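Local atomic coordinates of trans-isoprenyl diphosphate synthase (Caulobacter crescentus, PDB entry 3OYR), a protein that probably makes all-trans-octaprenyl diphosphate, the side-chain precursor of isoprenoid quinones, by adding isopentenyl units to farnesyl diphosphate. Residues L68-A82 with L195-V209. Sequence-based numbering, arbitrary orientation.
With DMA (dimethylallyl diphosphate), chain D.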
loop_
_atom_site.group_PDB
_atom_site.type_symbol
_atom_site.label_atom_id
_atom_site.label_comp_id
_atom_site.label_asym_id
_atom_site.label_seq_id
_atom_site.Cartn_x
_atom_site.Cartn_y
_atom_site.Cartn_z
ATOM N N LEU B 68 18.810 -0.788 -6.504
ATOM C CA LEU B 68 18.941 0.042 -7.717
ATOM C C LEU B 68 18.056 1.264 -7.662
ATOM O O LEU B 68 18.459 2.359 -8.078
ATOM C CB LEU B 68 18.637 -0.759 -8.992
ATOM C CG LEU B 68 19.519 -1.976 -9.287
ATOM C CD1 LEU B 68 19.241 -2.516 -10.671
ATOM C CD2 LEU B 68 21.013 -1.653 -9.149
ATOM N N ARG B 69 16.862 1.089 -7.108
ATOM C CA ARG B 69 15.942 2.204 -7.015
ATOM C C ARG B 69 16.416 3.361 -6.131
ATOM O O ARG B 69 16.482 4.494 -6.649
ATOM C CB ARG B 69 14.524 1.737 -6.732
ATOM C CG ARG B 69 13.899 1.024 -7.908
ATOM C CD ARG B 69 12.890 0.058 -7.372
ATOM N NE ARG B 69 12.406 -0.883 -8.368
ATOM C CZ ARG B 69 12.962 -2.059 -8.613
ATOM N NH1 ARG B 69 14.063 -2.442 -7.953
ATOM N NH2 ARG B 69 12.427 -2.836 -9.532
ATOM N N PRO B 70 16.803 3.096 -4.837
ATOM C CA PRO B 70 17.408 4.213 -4.066
ATOM C C PRO B 70 18.714 4.739 -4.647
ATOM O O PRO B 70 18.975 5.948 -4.538
ATOM C CB PRO B 70 17.646 3.624 -2.648
ATOM C CG PRO B 70 17.476 2.135 -2.788
ATOM C CD PRO B 70 16.543 1.931 -3.965
ATOM N N LEU B 71 19.532 3.852 -5.232
ATOM C CA LEU B 71 20.748 4.236 -5.936
ATOM C C LEU B 71 20.471 5.252 -7.033
ATOM O O LEU B 71 21.218 6.225 -7.199
ATOM C CB LEU B 71 21.478 3.023 -6.548
ATOM C CG LEU B 71 22.310 2.178 -5.585
ATOM C CD1 LEU B 71 22.867 0.914 -6.278
ATOM C CD2 LEU B 71 23.400 2.990 -4.958
ATOM N N MET B 72 19.398 5.016 -7.782
ATOM C CA MET B 72 19.033 5.940 -8.854
ATOM C C MET B 72 18.565 7.291 -8.322
ATOM O O MET B 72 18.910 8.314 -8.898
ATOM C CB MET B 72 18.033 5.305 -9.819
ATOM C CG MET B 72 18.732 4.388 -10.798
ATOM S SD MET B 72 17.631 3.213 -11.585
ATOM C CE MET B 72 16.563 4.401 -12.430
ATOM N N THR B 73 17.821 7.293 -7.215
ATOM C CA THR B 73 17.458 8.535 -6.550
ATOM C C THR B 73 18.730 9.279 -6.150
ATOM O O THR B 73 18.860 10.483 -6.420
ATOM C CB THR B 73 16.600 8.282 -5.287
ATOM O OG1 THR B 73 15.417 7.566 -5.644
ATOM C CG2 THR B 73 16.218 9.617 -4.593
ATOM N N VAL B 74 19.661 8.566 -5.517
ATOM C CA VAL B 74 20.952 9.154 -5.126
ATOM C C VAL B 74 21.710 9.700 -6.352
ATOM O O VAL B 74 22.074 10.881 -6.397
ATOM C CB VAL B 74 21.826 8.160 -4.301
ATOM C CG1 VAL B 74 23.260 8.685 -4.209
ATOM C CG2 VAL B 74 21.224 7.962 -2.911
ATOM N N ALA B 75 21.905 8.850 -7.352
ATOM C CA ALA B 75 22.558 9.279 -8.612
ATOM C C ALA B 75 21.922 10.508 -9.273
ATOM O O ALA B 75 22.636 11.436 -9.710
ATOM C CB ALA B 75 22.633 8.118 -9.609
ATOM N N ALA B 76 20.587 10.533 -9.314
ATOM C CA ALA B 76 19.869 11.627 -9.955
ATOM C C ALA B 76 20.046 12.917 -9.189
ATOM O O ALA B 76 20.198 13.975 -9.795
ATOM C CB ALA B 76 18.392 11.309 -10.081
ATOM N N ALA B 77 20.024 12.826 -7.859
ATOM C CA ALA B 77 20.196 14.015 -7.019
ATOM C C ALA B 77 21.592 14.643 -7.157
ATOM O O ALA B 77 21.733 15.875 -7.280
ATOM C CB ALA B 77 19.875 13.688 -5.555
ATOM N N ARG B 78 22.617 13.797 -7.136
ATOM C CA ARG B 78 24.002 14.255 -7.309
ATOM C C ARG B 78 24.310 14.740 -8.730
ATOM O O ARG B 78 25.035 15.725 -8.900
ATOM C CB ARG B 78 24.984 13.151 -6.908
ATOM C CG ARG B 78 24.946 12.764 -5.412
ATOM C CD ARG B 78 25.302 13.945 -4.529
ATOM N NE ARG B 78 25.232 13.658 -3.091
ATOM C CZ ARG B 78 25.240 14.597 -2.144
ATOM N NH1 ARG B 78 25.310 15.875 -2.479
ATOM N NH2 ARG B 78 25.173 14.264 -0.861
ATOM N N LEU B 79 23.760 14.062 -9.741
ATOM C CA LEU B 79 23.908 14.504 -11.139
ATOM C C LEU B 79 23.243 15.861 -11.330
ATOM O O LEU B 79 23.826 16.756 -11.949
ATOM C CB LEU B 79 23.359 13.470 -12.141
ATOM C CG LEU B 79 23.663 13.627 -13.647
ATOM C CD1 LEU B 79 25.154 13.845 -13.938
ATOM C CD2 LEU B 79 23.142 12.436 -14.458
ATOM N N ALA B 80 22.052 16.034 -10.749
ATOM C CA ALA B 80 21.379 17.331 -10.780
ATOM C C ALA B 80 22.020 18.391 -9.867
ATOM O O ALA B 80 21.637 19.555 -9.908
ATOM C CB ALA B 80 19.885 17.185 -10.495
ATOM N N GLY B 81 23.005 17.995 -9.062
ATOM C CA GLY B 81 23.762 18.933 -8.232
ATOM C C GLY B 81 23.017 19.384 -6.988
ATOM O O GLY B 81 22.830 20.578 -6.780
ATOM N N ALA B 82 22.586 18.433 -6.160
ATOM C CA ALA B 82 21.931 18.747 -4.881
ATOM C C ALA B 82 22.914 19.368 -3.877
ATOM O O ALA B 82 24.098 19.041 -3.882
ATOM C CB ALA B 82 21.286 17.500 -4.295
ATOM N N LEU B 195 8.320 3.195 -11.386
ATOM C CA LEU B 195 9.044 3.362 -10.110
ATOM C C LEU B 195 10.528 3.798 -10.343
ATOM O O LEU B 195 11.066 4.697 -9.642
ATOM C CB LEU B 195 8.951 2.088 -9.255
ATOM C CG LEU B 195 9.419 2.265 -7.809
ATOM C CD1 LEU B 195 8.803 3.519 -7.162
ATOM C CD2 LEU B 195 9.080 1.043 -7.015
ATOM N N PHE B 196 11.146 3.234 -11.383
ATOM C CA PHE B 196 12.476 3.673 -11.826
ATOM C C PHE B 196 12.459 5.105 -12.315
ATOM O O PHE B 196 13.329 5.877 -11.921
ATOM C CB PHE B 196 13.050 2.779 -12.926
ATOM C CG PHE B 196 13.659 1.493 -12.413
ATOM C CD1 PHE B 196 13.021 0.284 -12.601
ATOM C CD2 PHE B 196 14.887 1.501 -11.754
ATOM C CE1 PHE B 196 13.602 -0.901 -12.135
ATOM C CE2 PHE B 196 15.476 0.345 -11.287
ATOM C CZ PHE B 196 14.844 -0.860 -11.483
ATOM N N ALA B 197 11.479 5.452 -13.168
ATOM C CA ALA B 197 11.319 6.833 -13.617
ATOM C C ALA B 197 11.113 7.791 -12.431
ATOM O O ALA B 197 11.728 8.852 -12.391
ATOM C CB ALA B 197 10.151 6.950 -14.577
ATOM N N ALA B 198 10.202 7.434 -11.522
ATOM C CA ALA B 198 9.901 8.187 -10.288
ATOM C C ALA B 198 11.103 8.369 -9.372
ATOM O O ALA B 198 11.345 9.493 -8.876
ATOM C CB ALA B 198 8.767 7.532 -9.507
ATOM N N ALA B 199 11.856 7.289 -9.160
ATOM C CA ALA B 199 13.083 7.336 -8.354
ATOM C C ALA B 199 14.058 8.374 -8.880
ATOM O O ALA B 199 14.538 9.201 -8.102
ATOM C CB ALA B 199 13.759 5.970 -8.258
ATOM N N SER B 200 14.322 8.362 -10.193
ATOM C CA SER B 200 15.220 9.362 -10.767
ATOM C C SER B 200 14.611 10.729 -10.755
ATOM O O SER B 200 15.287 11.689 -10.417
ATOM C CB SER B 200 15.682 9.043 -12.191
ATOM O OG SER B 200 15.047 7.887 -12.663
ATOM N N GLU B 201 13.349 10.838 -11.164
ATOM C CA GLU B 201 12.728 12.149 -11.225
ATOM C C GLU B 201 12.608 12.762 -9.820
ATOM O O GLU B 201 12.886 13.951 -9.649
ATOM C CB GLU B 201 11.369 12.119 -11.963
ATOM C CG GLU B 201 10.854 13.538 -12.281
ATOM C CD GLU B 201 9.416 13.581 -12.749
ATOM O OE1 GLU B 201 8.737 12.528 -12.758
ATOM O OE2 GLU B 201 8.962 14.678 -13.121
ATOM N N ALA B 202 12.234 11.969 -8.811
ATOM C CA ALA B 202 12.167 12.506 -7.445
ATOM C C ALA B 202 13.557 12.966 -6.957
ATOM O O ALA B 202 13.680 14.028 -6.337
ATOM C CB ALA B 202 11.529 11.512 -6.464
ATOM N N GLY B 203 14.590 12.177 -7.270
ATOM C CA GLY B 203 15.980 12.551 -6.969
ATOM C C GLY B 203 16.316 13.912 -7.551
ATOM O O GLY B 203 16.825 14.781 -6.850
ATOM N N ALA B 204 15.980 14.096 -8.830
ATOM C CA ALA B 204 16.235 15.342 -9.539
ATOM C C ALA B 204 15.490 16.546 -8.965
ATOM O O ALA B 204 16.090 17.621 -8.818
ATOM C CB ALA B 204 15.921 15.187 -11.019
ATOM N N VAL B 205 14.200 16.379 -8.655
ATOM C CA VAL B 205 13.433 17.515 -8.116
ATOM C C VAL B 205 13.889 17.947 -6.720
ATOM O O VAL B 205 13.801 19.150 -6.403
ATOM C CB VAL B 205 11.885 17.354 -8.190
ATOM C CG1 VAL B 205 11.423 17.183 -9.637
ATOM C CG2 VAL B 205 11.391 16.219 -7.309
ATOM N N SER B 206 14.426 17.013 -5.920
ATOM C CA SER B 206 14.994 17.349 -4.584
ATOM C C SER B 206 16.095 18.393 -4.691
ATOM O O SER B 206 16.216 19.255 -3.839
ATOM C CB SER B 206 15.593 16.134 -3.863
ATOM O OG SER B 206 15.313 14.926 -4.524
ATOM N N ALA B 207 16.886 18.295 -5.758
ATOM C CA ALA B 207 18.022 19.168 -6.017
ATOM C C ALA B 207 17.613 20.592 -6.375
ATOM O O ALA B 207 18.445 21.496 -6.360
ATOM C CB ALA B 207 18.879 18.573 -7.114
ATOM N N GLY B 208 16.335 20.779 -6.703
ATOM C CA GLY B 208 15.759 22.095 -6.959
ATOM C C GLY B 208 16.082 22.609 -8.348
ATOM O O GLY B 208 16.325 23.807 -8.540
ATOM N N VAL B 209 16.074 21.711 -9.328
ATOM C CA VAL B 209 16.524 22.075 -10.673
ATOM C C VAL B 209 15.411 22.448 -11.634
ATOM O O VAL B 209 14.224 22.465 -11.287
ATOM C CB VAL B 209 17.433 20.999 -11.331
ATOM C CG1 VAL B 209 18.805 21.008 -10.693
ATOM C CG2 VAL B 209 16.787 19.611 -11.298
HETATM C C1 DMA D . 12.146 -7.277 -8.449
HETATM O O1 DMA D . 13.075 -6.185 -8.409
HETATM C C2 DMA D . 11.030 -6.479 -9.026
HETATM C C3 DMA D . 10.802 -6.421 -10.341
HETATM C C4 DMA D . 11.557 -7.255 -11.341
HETATM C C5 DMA D . 9.713 -5.497 -10.792
HETATM P PA DMA D . 14.674 -6.289 -8.335
HETATM O O1A DMA D . 15.308 -4.913 -8.368
HETATM O O2A DMA D . 15.133 -7.253 -9.394
HETATM O O3A DMA D . 14.753 -6.969 -6.865
HETATM P PB DMA D . 15.810 -6.709 -5.659
HETATM O O1B DMA D . 15.350 -5.443 -4.962
HETATM O O2B DMA D . 15.497 -7.969 -4.880
HETATM O O3B DMA D . 17.202 -6.614 -6.225
#
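T73 and G203 sit where helix 68-79 and the 195-206 part of helix 181-206 press together, with their CA atoms 4.3 Å apart. The axes of these short segments approach to 7.0 Å and run the same way, at 35°. Small residues allow this closeness: A76, A77 and A80 meet G203, A204 and A207. G203 lies against the T73 carbonyl and the A76 methyl, and a side chain there would clash with both. CA-H...O contacts join the backbones, as from G203 CA to T73 O at 3.6 Å. T73 OG1 adds a hydrogen bond to A199 O, 3.1 Å long, from above the carbonyl plane. G203 N reaches that oxygen from the opposite face, so two donors grip it.

These helices belong to the all-helical isoprenoid synthase fold, and the R69 and F196 end of the contact faces the diphosphate pocket. Here R69 lies over one face of the F196 ring. Its CG makes a CH-pi contact, 4.1 Å from the ring centroid. The guanidinium ends over the CZ-CE1 rim, with planes 33° apart and NH2 3.4 Å from F196 CE1. The chain is extended from CG to NE, which carries NH1 to dimethylallyl diphosphate. NH1 donates an almost straight hydrogen bond to O1A, 2.8 Å long, in the guanidinium plane. H98 and R115 also bind this ligand. An alanine at R69 would leave O1A without this donor and is likely to uncover the ring face.

In the conformer modelled here, one of two, M72 SD reaches the edge of the same ring, a Met-aromatic contact 4.5 Å from the centroid. F228 and L224 of helix 211-238 also touch F196. At the far end, the A207 methyl packs between A80 and A82, and V209 CG1 meets A80 CB.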